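Local coordinates for lysine cyclodeaminase (PDB 5YU3), which converts L-lysine to L-pipecolic acid with loss of ammonia, using bound NAD, and also recognises L-ornithine and L-2,4-diaminobutyric acid, at residues 26-30 / 313-318; 65-69 / 303-308; 117-121 / 307-312. All blocks are in the same frame, centred on the assembly; numbering follows the deposited sequence.

Contact 1. Residues 26-30 / 313-318; sequences RIIDR and EVFLEA
The flat guanidinium of Arg30 has Val314 CG2 over the centre of one face, 4.0 Å above its plane. At its edge sit the carboxylate of Glu317 and the aliphatic CG of Glu313. Arg30 meets Glu317 end-on. NH1 of Arg30 bonds to OE1 of Glu317 at 3.0 Å, in the guanidinium plane and on the syn side of the carboxylate, though somewhat out of the carboxylate plane. NH2 reaches OE2 from above the carboxylate plane; this bond is modelled very short, so its exact length is doubtful. The two planes are 32° apart. The Arg30 chain is bent twice, which folds it over Val314, with CG 3.7 Å from Val314 CG2.

The other methyl of Val314, CG1, lies 4.2 Å from Ile27 CG1 and 4.1 Å from Arg26 CB. Ile27 CD1 reaches the Phe315 ring obliquely. The Arg26 chain is extended; its NE pairs with Glu22, and its NH1 gives a hydrogen bond to a water that in turn donates to Val314 O. Glu313 OE1 turns to Arg100 instead of Arg30.

This is helix-helix packing away from the ligands, joining helix 20-39 to helix 305-321, the local axes 10.8 Å apart at 127°. Ile27 and Phe315 also pack on Leu120 of helix 115-133. The chemistry is thus divided: an apolar centre at Ile27 and Val314, and a marginal two-bond ion pair that should fix the Arg30 guanidinium.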
loop_
_atom_site.group_PDB
_atom_site.type_symbol
_atom_site.label_atom_id
_atom_site.label_comp_id
_atom_site.label_asym_id
_atom_site.label_seq_id
_atom_site.Cartn_x
_atom_site.Cartn_y
_atom_site.Cartn_z
ATOM N N ARG A 26 -5.319 -8.243 -25.777
ATOM C CA ARG A 26 -3.937 -8.152 -25.312
ATOM C C ARG A 26 -3.824 -8.573 -23.855
ATOM O O ARG A 26 -2.892 -9.295 -23.485
ATOM C CB ARG A 26 -3.389 -6.732 -25.475
ATOM C CG ARG A 26 -3.165 -6.310 -26.913
ATOM C CD ARG A 26 -2.457 -4.945 -26.995
ATOM N NE ARG A 26 -2.525 -4.400 -28.348
ATOM C CZ ARG A 26 -2.066 -3.204 -28.697
ATOM N NH1 ARG A 26 -1.507 -2.407 -27.787
ATOM N NH2 ARG A 26 -2.172 -2.798 -29.960
ATOM N N ILE A 27 -4.763 -8.132 -23.016
ATOM C CA ILE A 27 -4.687 -8.458 -21.594
ATOM C C ILE A 27 -5.010 -9.932 -21.361
ATOM O O ILE A 27 -4.372 -10.591 -20.529
ATOM C CB ILE A 27 -5.598 -7.518 -20.781
ATOM C CG1 ILE A 27 -5.037 -6.086 -20.865
ATOM C CG2 ILE A 27 -5.673 -7.952 -19.307
ATOM C CD1 ILE A 27 -5.978 -5.007 -20.363
ATOM N N ILE A 28 -5.982 -10.482 -22.100
ATOM C CA ILE A 28 -6.227 -11.923 -22.033
ATOM C C ILE A 28 -4.956 -12.698 -22.378
ATOM O O ILE A 28 -4.563 -13.628 -21.663
ATOM C CB ILE A 28 -7.393 -12.319 -22.955
ATOM C CG1 ILE A 28 -8.722 -11.808 -22.390
ATOM C CG2 ILE A 28 -7.409 -13.849 -23.175
ATOM C CD1 ILE A 28 -9.884 -11.886 -23.389
ATOM N N ASP A 29 -4.288 -12.326 -23.475
ATOM C CA ASP A 29 -3.097 -13.063 -23.897
ATOM C C ASP A 29 -1.973 -12.942 -22.872
ATOM O O ASP A 29 -1.299 -13.931 -22.554
ATOM C CB ASP A 29 -2.612 -12.565 -25.262
ATOM C CG ASP A 29 -3.558 -12.941 -26.402
ATOM O OD1 ASP A 29 -4.379 -13.867 -26.235
ATOM O OD2 ASP A 29 -3.477 -12.307 -27.472
ATOM N N ARG A 30 -1.757 -11.739 -22.343
ATOM C CA ARG A 30 -0.672 -11.551 -21.383
ATOM C C ARG A 30 -0.959 -12.277 -20.076
ATOM O O ARG A 30 -0.053 -12.866 -19.470
ATOM C CB ARG A 30 -0.458 -10.060 -21.135
ATOM C CG ARG A 30 -0.110 -9.318 -22.395
ATOM C CD ARG A 30 1.307 -9.626 -22.813
ATOM N NE ARG A 30 2.203 -8.744 -22.102
ATOM C CZ ARG A 30 2.613 -7.569 -22.565
ATOM N NH1 ARG A 30 2.217 -7.140 -23.761
ATOM N NH2 ARG A 30 3.420 -6.828 -21.829
ATOM N N GLU A 313 1.441 -3.275 -17.459
ATOM C CA GLU A 313 2.475 -3.371 -18.486
ATOM C C GLU A 313 1.885 -3.166 -19.875
ATOM O O GLU A 313 2.503 -2.528 -20.733
ATOM C CB GLU A 313 3.177 -4.723 -18.401
ATOM C CG GLU A 313 4.431 -4.839 -19.252
ATOM C CD GLU A 313 5.575 -3.972 -18.744
ATOM O OE1 GLU A 313 5.555 -3.583 -17.554
ATOM O OE2 GLU A 313 6.499 -3.688 -19.540
ATOM N N VAL A 314 0.685 -3.700 -20.116
ATOM C CA VAL A 314 0.052 -3.516 -21.419
ATOM C C VAL A 314 -0.241 -2.039 -21.668
ATOM O O VAL A 314 -0.007 -1.520 -22.768
ATOM C CB VAL A 314 -1.226 -4.369 -21.522
ATOM C CG1 VAL A 314 -1.999 -3.992 -22.785
ATOM C CG2 VAL A 314 -0.860 -5.848 -21.523
ATOM N N PHE A 315 -0.754 -1.342 -20.651
ATOM C CA PHE A 315 -1.010 0.088 -20.780
ATOM C C PHE A 315 0.283 0.879 -20.966
ATOM O O PHE A 315 0.337 1.805 -21.781
ATOM C CB PHE A 315 -1.763 0.606 -19.554
ATOM C CG PHE A 315 -3.250 0.449 -19.654
ATOM C CD1 PHE A 315 -4.015 1.400 -20.309
ATOM C CD2 PHE A 315 -3.880 -0.664 -19.123
ATOM C CE1 PHE A 315 -5.394 1.256 -20.405
ATOM C CE2 PHE A 315 -5.259 -0.818 -19.221
ATOM C CZ PHE A 315 -6.014 0.147 -19.868
ATOM N N LEU A 316 1.325 0.559 -20.197
ATOM C CA LEU A 316 2.562 1.332 -20.307
ATOM C C LEU A 316 3.237 1.118 -21.655
ATOM O O LEU A 316 3.862 2.045 -22.186
ATOM C CB LEU A 316 3.525 0.964 -19.177
ATOM C CG LEU A 316 3.063 1.335 -17.772
ATOM C CD1 LEU A 316 4.173 1.056 -16.768
ATOM C CD2 LEU A 316 2.603 2.790 -17.703
ATOM N N GLU A 317 3.142 -0.092 -22.216
ATOM C CA GLU A 317 3.682 -0.330 -23.551
ATOM C C GLU A 317 2.988 0.550 -24.583
ATOM O O GLU A 317 3.644 1.188 -25.417
ATOM C CB GLU A 317 3.542 -1.808 -23.921
ATOM C CG GLU A 317 4.518 -2.719 -23.187
ATOM C CD GLU A 317 4.264 -4.187 -23.463
ATOM O OE1 GLU A 317 3.398 -4.486 -24.302
ATOM O OE2 GLU A 317 4.925 -5.036 -22.827
ATOM N N ALA A 318 1.653 0.594 -24.540
ATOM C CA ALA A 318 0.911 1.428 -25.482
ATOM C C ALA A 318 1.176 2.908 -25.236
ATOM O O ALA A 318 1.324 3.684 -26.188
ATOM C CB ALA A 318 -0.587 1.123 -25.394
HETATM O O HOH W 1 -0.111 -2.577 -25.374
#

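Contact 2. Residues 65-69 / 303-308. With PRO (proline), chain G; NAD (nicotinamide-adenine-dinucleotide), chain F.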
loop_
_atom_site.group_PDB
_atom_site.type_symbol
_atom_site.label_atom_id
_atom_site.label_comp_id
_atom_site.label_asym_id
_atom_site.label_seq_id
_atom_site.Cartn_x
_atom_site.Cartn_y
_atom_site.Cartn_z
ATOM N N MET A 65 -2.425 -4.065 -2.642
ATOM C CA MET A 65 -2.090 -5.290 -3.366
ATOM C C MET A 65 -0.717 -5.134 -4.011
ATOM O O MET A 65 -0.595 -4.603 -5.127
ATOM C CB MET A 65 -3.159 -5.609 -4.416
ATOM C CG MET A 65 -4.566 -5.631 -3.839
ATOM S SD MET A 65 -5.896 -5.834 -5.043
ATOM C CE MET A 65 -5.374 -7.304 -5.933
ATOM N N PRO A 66 0.343 -5.596 -3.345
ATOM C CA PRO A 66 1.687 -5.530 -3.922
ATOM C C PRO A 66 2.073 -6.760 -4.727
ATOM O O PRO A 66 1.648 -7.885 -4.453
ATOM C CB PRO A 66 2.576 -5.404 -2.678
ATOM C CG PRO A 66 1.701 -6.208 -1.595
ATOM C CD PRO A 66 0.445 -5.966 -1.876
ATOM N N HIS A 67 2.901 -6.528 -5.746
ATOM C CA HIS A 67 3.555 -7.615 -6.462
ATOM C C HIS A 67 4.954 -7.187 -6.878
ATOM O O HIS A 67 5.123 -6.149 -7.526
ATOM C CB HIS A 67 2.780 -8.059 -7.706
ATOM C CG HIS A 67 3.432 -9.207 -8.415
ATOM N ND1 HIS A 67 3.205 -10.518 -8.059
ATOM C CD2 HIS A 67 4.341 -9.240 -9.418
ATOM C CE1 HIS A 67 3.931 -11.311 -8.824
ATOM N NE2 HIS A 67 4.635 -10.561 -9.653
ATOM N N ARG A 68 5.946 -8.010 -6.555
ATOM C CA ARG A 68 7.338 -7.676 -6.819
ATOM C C ARG A 68 7.892 -8.556 -7.931
ATOM O O ARG A 68 7.714 -9.781 -7.915
ATOM C CB ARG A 68 8.188 -7.825 -5.551
ATOM C CG ARG A 68 9.687 -7.599 -5.801
ATOM C CD ARG A 68 10.467 -7.373 -4.500
ATOM N NE ARG A 68 11.892 -7.199 -4.780
ATOM C CZ ARG A 68 12.817 -8.138 -4.589
ATOM N NH1 ARG A 68 12.478 -9.330 -4.096
ATOM N NH2 ARG A 68 14.084 -7.890 -4.897
ATOM N N GLU A 69 8.556 -7.924 -8.895
ATOM C CA GLU A 69 9.375 -8.621 -9.878
ATOM C C GLU A 69 10.835 -8.370 -9.519
ATOM O O GLU A 69 11.367 -7.288 -9.811
ATOM C CB GLU A 69 9.057 -8.128 -11.294
ATOM C CG GLU A 69 7.731 -8.707 -11.819
ATOM C CD GLU A 69 7.793 -10.220 -11.975
ATOM O OE1 GLU A 69 8.798 -10.695 -12.551
ATOM O OE2 GLU A 69 6.862 -10.937 -11.520
ATOM N N GLY A 303 -8.933 -11.885 -7.501
ATOM C CA GLY A 303 -8.049 -10.848 -8.009
ATOM C C GLY A 303 -6.735 -10.861 -7.257
ATOM O O GLY A 303 -6.725 -11.007 -6.032
ATOM N N PHE A 304 -5.615 -10.747 -7.959
ATOM C CA PHE A 304 -4.361 -10.617 -7.242
ATOM C C PHE A 304 -3.427 -9.717 -8.038
ATOM O O PHE A 304 -3.594 -9.511 -9.248
ATOM C CB PHE A 304 -3.737 -11.995 -6.889
ATOM C CG PHE A 304 -3.353 -12.856 -8.065
ATOM C CD1 PHE A 304 -4.321 -13.508 -8.832
ATOM C CD2 PHE A 304 -2.014 -13.082 -8.357
ATOM C CE1 PHE A 304 -3.959 -14.324 -9.893
ATOM C CE2 PHE A 304 -1.640 -13.903 -9.423
ATOM C CZ PHE A 304 -2.617 -14.527 -10.190
ATOM N N ALA A 305 -2.452 -9.153 -7.320
ATOM C CA ALA A 305 -1.704 -8.008 -7.827
ATOM C C ALA A 305 -0.921 -8.320 -9.100
ATOM O O ALA A 305 -0.691 -7.417 -9.911
ATOM C CB ALA A 305 -0.768 -7.493 -6.728
ATOM N N PHE A 306 -0.475 -9.568 -9.288
ATOM C CA PHE A 306 0.191 -9.946 -10.536
ATOM C C PHE A 306 -0.664 -9.592 -11.746
ATOM O O PHE A 306 -0.141 -9.163 -12.778
ATOM C CB PHE A 306 0.501 -11.446 -10.529
ATOM C CG PHE A 306 1.221 -11.948 -11.755
ATOM C CD1 PHE A 306 2.477 -11.476 -12.090
ATOM C CD2 PHE A 306 0.645 -12.930 -12.554
ATOM C CE1 PHE A 306 3.148 -11.961 -13.210
ATOM C CE2 PHE A 306 1.306 -13.419 -13.669
ATOM C CZ PHE A 306 2.564 -12.935 -13.995
ATOM N N GLU A 307 -1.983 -9.777 -11.643
ATOM C CA GLU A 307 -2.852 -9.437 -12.766
ATOM C C GLU A 307 -2.814 -7.944 -13.049
ATOM O O GLU A 307 -2.823 -7.523 -14.210
ATOM C CB GLU A 307 -4.285 -9.878 -12.492
ATOM C CG GLU A 307 -4.425 -11.374 -12.185
ATOM C CD GLU A 307 -5.835 -11.767 -11.767
ATOM O OE1 GLU A 307 -6.535 -10.940 -11.153
ATOM O OE2 GLU A 307 -6.246 -12.916 -12.060
ATOM N N ASP A 308 -2.772 -7.130 -11.995
ATOM C CA ASP A 308 -2.699 -5.684 -12.168
ATOM C C ASP A 308 -1.358 -5.257 -12.749
ATOM O O ASP A 308 -1.300 -4.341 -13.580
ATOM C CB ASP A 308 -2.958 -5.004 -10.830
ATOM C CG ASP A 308 -4.289 -5.395 -10.253
ATOM O OD1 ASP A 308 -5.303 -5.048 -10.889
ATOM O OD2 ASP A 308 -4.336 -6.054 -9.186
HETATM N N PRO G . -10.957 -7.399 -5.230
HETATM C CA PRO G . -10.674 -6.182 -6.161
HETATM C C PRO G . -9.310 -6.361 -6.885
HETATM O O PRO G . -8.866 -5.304 -7.368
HETATM C CB PRO G . -10.701 -5.188 -5.357
HETATM C CG PRO G . -11.866 -5.588 -4.311
HETATM C CD PRO G . -12.101 -6.851 -4.475
HETATM O OXT PRO G . -8.706 -7.483 -7.028
HETATM P PA NAD F . -21.051 -2.590 -8.794
HETATM O O1A NAD F . -21.547 -1.860 -7.584
HETATM O O2A NAD F . -20.772 -1.828 -10.074
HETATM O O5B NAD F . -22.140 -3.708 -9.186
HETATM C C5B NAD F . -22.564 -4.666 -8.209
HETATM C C4B NAD F . -24.011 -5.004 -8.540
HETATM O O4B NAD F . -24.442 -6.087 -7.712
HETATM C C3B NAD F . -24.951 -3.835 -8.233
HETATM O O3B NAD F . -25.652 -3.435 -9.431
HETATM C C2B NAD F . -25.907 -4.397 -7.193
HETATM O O2B NAD F . -27.247 -3.931 -7.325
HETATM C C1B NAD F . -25.830 -5.881 -7.477
HETATM N N9A NAD F . -26.259 -6.786 -6.389
HETATM C C8A NAD F . -26.095 -6.639 -5.054
HETATM N N7A NAD F . -26.617 -7.720 -4.390
HETATM C C5A NAD F . -27.112 -8.563 -5.328
HETATM C C6A NAD F . -27.799 -9.868 -5.350
HETATM N N6A NAD F . -28.066 -10.532 -4.200
HETATM N N1A NAD F . -28.124 -10.387 -6.555
HETATM C C2A NAD F . -27.875 -9.764 -7.722
HETATM N N3A NAD F . -27.269 -8.567 -7.781
HETATM C C4A NAD F . -26.872 -7.940 -6.638
HETATM O O3 NAD F . -19.709 -3.390 -8.346
HETATM P PN NAD F . -18.683 -4.171 -9.293
HETATM O O1N NAD F . -19.458 -4.801 -10.427
HETATM O O2N NAD F . -17.521 -3.246 -9.584
HETATM O O5D NAD F . -18.118 -5.314 -8.305
HETATM C C5D NAD F . -18.924 -6.448 -7.982
HETATM C C4D NAD F . -18.106 -7.403 -7.112
HETATM O O4D NAD F . -16.925 -7.803 -7.806
HETATM C C3D NAD F . -17.631 -6.740 -5.830
HETATM O O3D NAD F . -17.666 -7.716 -4.766
HETATM C C2D NAD F . -16.184 -6.412 -6.125
HETATM O O2D NAD F . -15.394 -6.234 -4.941
HETATM C C1D NAD F . -15.804 -7.634 -6.935
HETATM N N1N NAD F . -14.586 -7.502 -7.725
HETATM C C2N NAD F . -13.840 -8.600 -7.906
HETATM C C3N NAD F . -12.665 -8.553 -8.642
HETATM C C7N NAD F . -11.880 -9.809 -8.827
HETATM O O7N NAD F . -10.747 -9.762 -9.262
HETATM N N7N NAD F . -12.477 -10.980 -8.546
HETATM C C4N NAD F . -12.269 -7.353 -9.241
HETATM C C5N NAD F . -13.084 -6.238 -9.059
HETATM C C6N NAD F . -14.252 -6.333 -8.301
#
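Phe306 lays its CB and CD1 over one face of the His67 ring. Its CB sits 4.0 Å from the ring centroid, 22° off the normal, in a CH-pi contact. CD1 of Phe306 comes 3.4 Å from His67 NE2. The two rings are oblique, with planes at 49°. Both edge nitrogens of His67 are used: NE2 donates to Glu69 OE2 at 2.9 Å, on the anti lone pair and close to the ring plane, while ND1 bonds to Ser46. Glu69 also pairs with Arg43. The imidazole is therefore held against rotation.

Here strand 60-69 of the mixed sheet passes the start of helix 305-321, beside the pocket that holds the bound proline in this ornithine cyclodeaminase/mu-crystallin family member. Ala305 CB is the close point of packing. It touches Met65 CB at 3.8 Å and lies 3.3 Å from Met65 O.

The Met65 chain bends at chi3 (53°), which brings CE back to Phe304 CA and to 3.6 Å from Asp308 OD2. The Asp308 carboxylate is itself paired with Lys77. The same methyl is 3.5 Å from OXT of the bound proline. Gly303 passes close to both ligands, its CA 3.2 Å from NAD O7N, and its positive phi favours glycine.

Contact 3. Residues 117-121 / 307-312; sequences LTALR and EDALAM. With NAD (nicotinamide-adenine-dinucleotide), chain F; PRO (proline), chain G.
Segments 117-121 of helix 115-133 and 307-312 of helix 305-321 cross at 105°, their local axes 9.6 Å apart, nearest at the CA atoms of Arg121 and Ala311. Arg121 carries the polar half. Its CG sits between the backbone N and carbonyl carbon (chi1 57°), and further bends carry the guanidinium side-on to Asp308. NE reaches OD1 of Asp308 at 2.9 Å from above the carboxylate plane; NH2 reaches OD2 at 3.0 Å, almost straight (178°). Glu307 OE1 lies over the centre of one guanidinium face, a long, charge-only ion pair. NH2 of Arg121 also donates to OXT of the bound proline at 2.8 Å, and NH1 makes a weak bond to NAD O7N. The two acids probably orient an arginine that bonds to the proline carboxylate and, weakly, to the nicotinamide amide. Lys77 also bonds to Asp308 and the proline.

Leu117 forms the apolar half. CG touches Ala311 CB at 3.7 Å, CD1 meets Met312 CB at 3.9 Å, and CD2 touches Asp308 OD1. Thr118 CG2 approaches C5N of the nicotinamide. Leu117 and Met312 continue onto strands 94-102 and 108-113; Leu120 packs against helix 20-39.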
loop_
_atom_site.group_PDB
_atom_site.type_symbol
_atom_site.label_atom_id
_atom_site.label_comp_id
_atom_site.label_asym_id
_atom_site.label_seq_id
_atom_site.Cartn_x
_atom_site.Cartn_y
_atom_site.Cartn_z
ATOM N N LEU A 117 -8.443 -0.475 -15.699
ATOM C CA LEU A 117 -7.532 -1.615 -15.634
ATOM C C LEU A 117 -8.114 -2.769 -14.812
ATOM O O LEU A 117 -7.993 -3.936 -15.205
ATOM C CB LEU A 117 -6.184 -1.154 -15.054
ATOM C CG LEU A 117 -5.035 -2.137 -14.824
ATOM C CD1 LEU A 117 -3.694 -1.403 -14.888
ATOM C CD2 LEU A 117 -5.156 -2.849 -13.473
ATOM N N THR A 118 -8.713 -2.466 -13.658
ATOM C CA THR A 118 -9.275 -3.530 -12.819
ATOM C C THR A 118 -10.395 -4.253 -13.562
ATOM O O THR A 118 -10.443 -5.490 -13.602
ATOM C CB THR A 118 -9.795 -2.967 -11.485
ATOM O OG1 THR A 118 -8.694 -2.480 -10.697
ATOM C CG2 THR A 118 -10.529 -4.058 -10.669
ATOM N N ALA A 119 -11.287 -3.486 -14.191
ATOM C CA ALA A 119 -12.390 -4.095 -14.933
ATOM C C ALA A 119 -11.867 -4.947 -16.082
ATOM O O ALA A 119 -12.389 -6.036 -16.342
ATOM C CB ALA A 119 -13.342 -3.007 -15.445
ATOM N N LEU A 120 -10.824 -4.471 -16.776
ATOM C CA LEU A 120 -10.264 -5.218 -17.894
ATOM C C LEU A 120 -9.656 -6.538 -17.436
ATOM O O LEU A 120 -9.940 -7.592 -18.020
ATOM C CB LEU A 120 -9.207 -4.378 -18.619
ATOM C CG LEU A 120 -9.773 -3.151 -19.340
ATOM C CD1 LEU A 120 -8.640 -2.318 -19.963
ATOM C CD2 LEU A 120 -10.788 -3.550 -20.403
ATOM N N ARG A 121 -8.774 -6.504 -16.427
ATOM C CA ARG A 121 -8.084 -7.749 -16.087
ATOM C C ARG A 121 -9.004 -8.729 -15.364
ATOM O O ARG A 121 -8.730 -9.939 -15.367
ATOM C CB ARG A 121 -6.795 -7.470 -15.278
ATOM C CG ARG A 121 -6.924 -6.684 -13.968
ATOM C CD ARG A 121 -7.566 -7.528 -12.860
ATOM N NE ARG A 121 -7.001 -7.287 -11.540
ATOM C CZ ARG A 121 -7.590 -7.636 -10.398
ATOM N NH1 ARG A 121 -8.801 -8.211 -10.404
ATOM N NH2 ARG A 121 -6.974 -7.395 -9.239
ATOM N N GLU A 307 -1.983 -9.777 -11.643
ATOM C CA GLU A 307 -2.852 -9.437 -12.766
ATOM C C GLU A 307 -2.814 -7.944 -13.049
ATOM O O GLU A 307 -2.823 -7.523 -14.210
ATOM C CB GLU A 307 -4.285 -9.878 -12.492
ATOM C CG GLU A 307 -4.425 -11.374 -12.185
ATOM C CD GLU A 307 -5.835 -11.767 -11.767
ATOM O OE1 GLU A 307 -6.535 -10.940 -11.153
ATOM O OE2 GLU A 307 -6.246 -12.916 -12.060
ATOM N N ASP A 308 -2.772 -7.130 -11.995
ATOM C CA ASP A 308 -2.699 -5.684 -12.168
ATOM C C ASP A 308 -1.358 -5.257 -12.749
ATOM O O ASP A 308 -1.300 -4.341 -13.580
ATOM C CB ASP A 308 -2.958 -5.004 -10.830
ATOM C CG ASP A 308 -4.289 -5.395 -10.253
ATOM O OD1 ASP A 308 -5.303 -5.048 -10.889
ATOM O OD2 ASP A 308 -4.336 -6.054 -9.186
ATOM N N ALA A 309 -0.268 -5.901 -12.319
ATOM C CA ALA A 309 1.040 -5.593 -12.889
ATOM C C ALA A 309 1.084 -5.924 -14.376
ATOM O O ALA A 309 1.679 -5.184 -15.171
ATOM C CB ALA A 309 2.137 -6.359 -12.141
ATOM N N LEU A 310 0.458 -7.036 -14.771
ATOM C CA LEU A 310 0.471 -7.429 -16.177
ATOM C C LEU A 310 -0.375 -6.488 -17.020
ATOM O O LEU A 310 0.042 -6.080 -18.113
ATOM C CB LEU A 310 -0.033 -8.863 -16.334
ATOM C CG LEU A 310 0.913 -9.974 -15.904
ATOM C CD1 LEU A 310 0.213 -11.302 -16.110
ATOM C CD2 LEU A 310 2.211 -9.912 -16.702
ATOM N N ALA A 311 -1.571 -6.141 -16.540
ATOM C CA ALA A 311 -2.395 -5.192 -17.285
ATOM C C ALA A 311 -1.740 -3.818 -17.339
ATOM O O ALA A 311 -1.826 -3.119 -18.358
ATOM C CB ALA A 311 -3.785 -5.096 -16.670
ATOM N N MET A 312 -1.086 -3.405 -16.249
ATOM C CA MET A 312 -0.367 -2.132 -16.284
ATOM C C MET A 312 0.722 -2.156 -17.345
ATOM O O MET A 312 0.897 -1.180 -18.091
ATOM C CB MET A 312 0.229 -1.809 -14.909
ATOM C CG MET A 312 1.020 -0.491 -14.880
ATOM S SD MET A 312 1.103 0.189 -13.206
ATOM C CE MET A 312 1.887 1.791 -13.476
HETATM P PA NAD F . -21.051 -2.590 -8.794
HETATM O O1A NAD F . -21.547 -1.860 -7.584
HETATM O O2A NAD F . -20.772 -1.828 -10.074
HETATM O O5B NAD F . -22.140 -3.708 -9.186
HETATM C C5B NAD F . -22.564 -4.666 -8.209
HETATM C C4B NAD F . -24.011 -5.004 -8.540
HETATM O O4B NAD F . -24.442 -6.087 -7.712
HETATM C C3B NAD F . -24.951 -3.835 -8.233
HETATM O O3B NAD F . -25.652 -3.435 -9.431
HETATM C C2B NAD F . -25.907 -4.397 -7.193
HETATM O O2B NAD F . -27.247 -3.931 -7.325
HETATM C C1B NAD F . -25.830 -5.881 -7.477
HETATM N N9A NAD F . -26.259 -6.786 -6.389
HETATM C C8A NAD F . -26.095 -6.639 -5.054
HETATM N N7A NAD F . -26.617 -7.720 -4.390
HETATM C C5A NAD F . -27.112 -8.563 -5.328
HETATM C C6A NAD F . -27.799 -9.868 -5.350
HETATM N N6A NAD F . -28.066 -10.532 -4.200
HETATM N N1A NAD F . -28.124 -10.387 -6.555
HETATM C C2A NAD F . -27.875 -9.764 -7.722
HETATM N N3A NAD F . -27.269 -8.567 -7.781
HETATM C C4A NAD F . -26.872 -7.940 -6.638
HETATM O O3 NAD F . -19.709 -3.390 -8.346
HETATM P PN NAD F . -18.683 -4.171 -9.293
HETATM O O1N NAD F . -19.458 -4.801 -10.427
HETATM O O2N NAD F . -17.521 -3.246 -9.584
HETATM O O5D NAD F . -18.118 -5.314 -8.305
HETATM C C5D NAD F . -18.924 -6.448 -7.982
HETATM C C4D NAD F . -18.106 -7.403 -7.112
HETATM O O4D NAD F . -16.925 -7.803 -7.806
HETATM C C3D NAD F . -17.631 -6.740 -5.830
HETATM O O3D NAD F . -17.666 -7.716 -4.766
HETATM C C2D NAD F . -16.184 -6.412 -6.125
HETATM O O2D NAD F . -15.394 -6.234 -4.941
HETATM C C1D NAD F . -15.804 -7.634 -6.935
HETATM N N1N NAD F . -14.586 -7.502 -7.725
HETATM C C2N NAD F . -13.840 -8.600 -7.906
HETATM C C3N NAD F . -12.665 -8.553 -8.642
HETATM C C7N NAD F . -11.880 -9.809 -8.827
HETATM O O7N NAD F . -10.747 -9.762 -9.262
HETATM N N7N NAD F . -12.477 -10.980 -8.546
HETATM C C4N NAD F . -12.269 -7.353 -9.241
HETATM C C5N NAD F . -13.084 -6.238 -9.059
HETATM C C6N NAD F . -14.252 -6.333 -8.301
HETATM N N PRO G . -10.957 -7.399 -5.230
HETATM C CA PRO G . -10.674 -6.182 -6.161
HETATM C C PRO G . -9.310 -6.361 -6.885
HETATM O O PRO G . -8.866 -5.304 -7.368
HETATM C CB PRO G . -10.701 -5.188 -5.357
HETATM C CG PRO G . -11.866 -5.588 -4.311
HETATM C CD PRO G . -12.101 -6.851 -4.475
HETATM O OXT PRO G . -8.706 -7.483 -7.028
#

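All three contacts use helix 305-321. Contact 2 lies at its start, contact 3 overlaps it at Glu307 and Asp308, and contact 1 follows toward the C-terminal end. Contacts 2 and 3 are nested within the long loop that contact 1 closes. The centre of contact 3 is about 8 Å from that of contact 1 and about 9 Å from that of contact 2; contacts 1 and 2 are about 14 Å apart. Contacts 2 and 3 both reach the bound proline and NAD, while contact 1 lies farther from the pocket. One helix thus joins the ligand pocket at its start to helix packing farther along, gathering strand 60-69, helix 115-133 and helix 20-39.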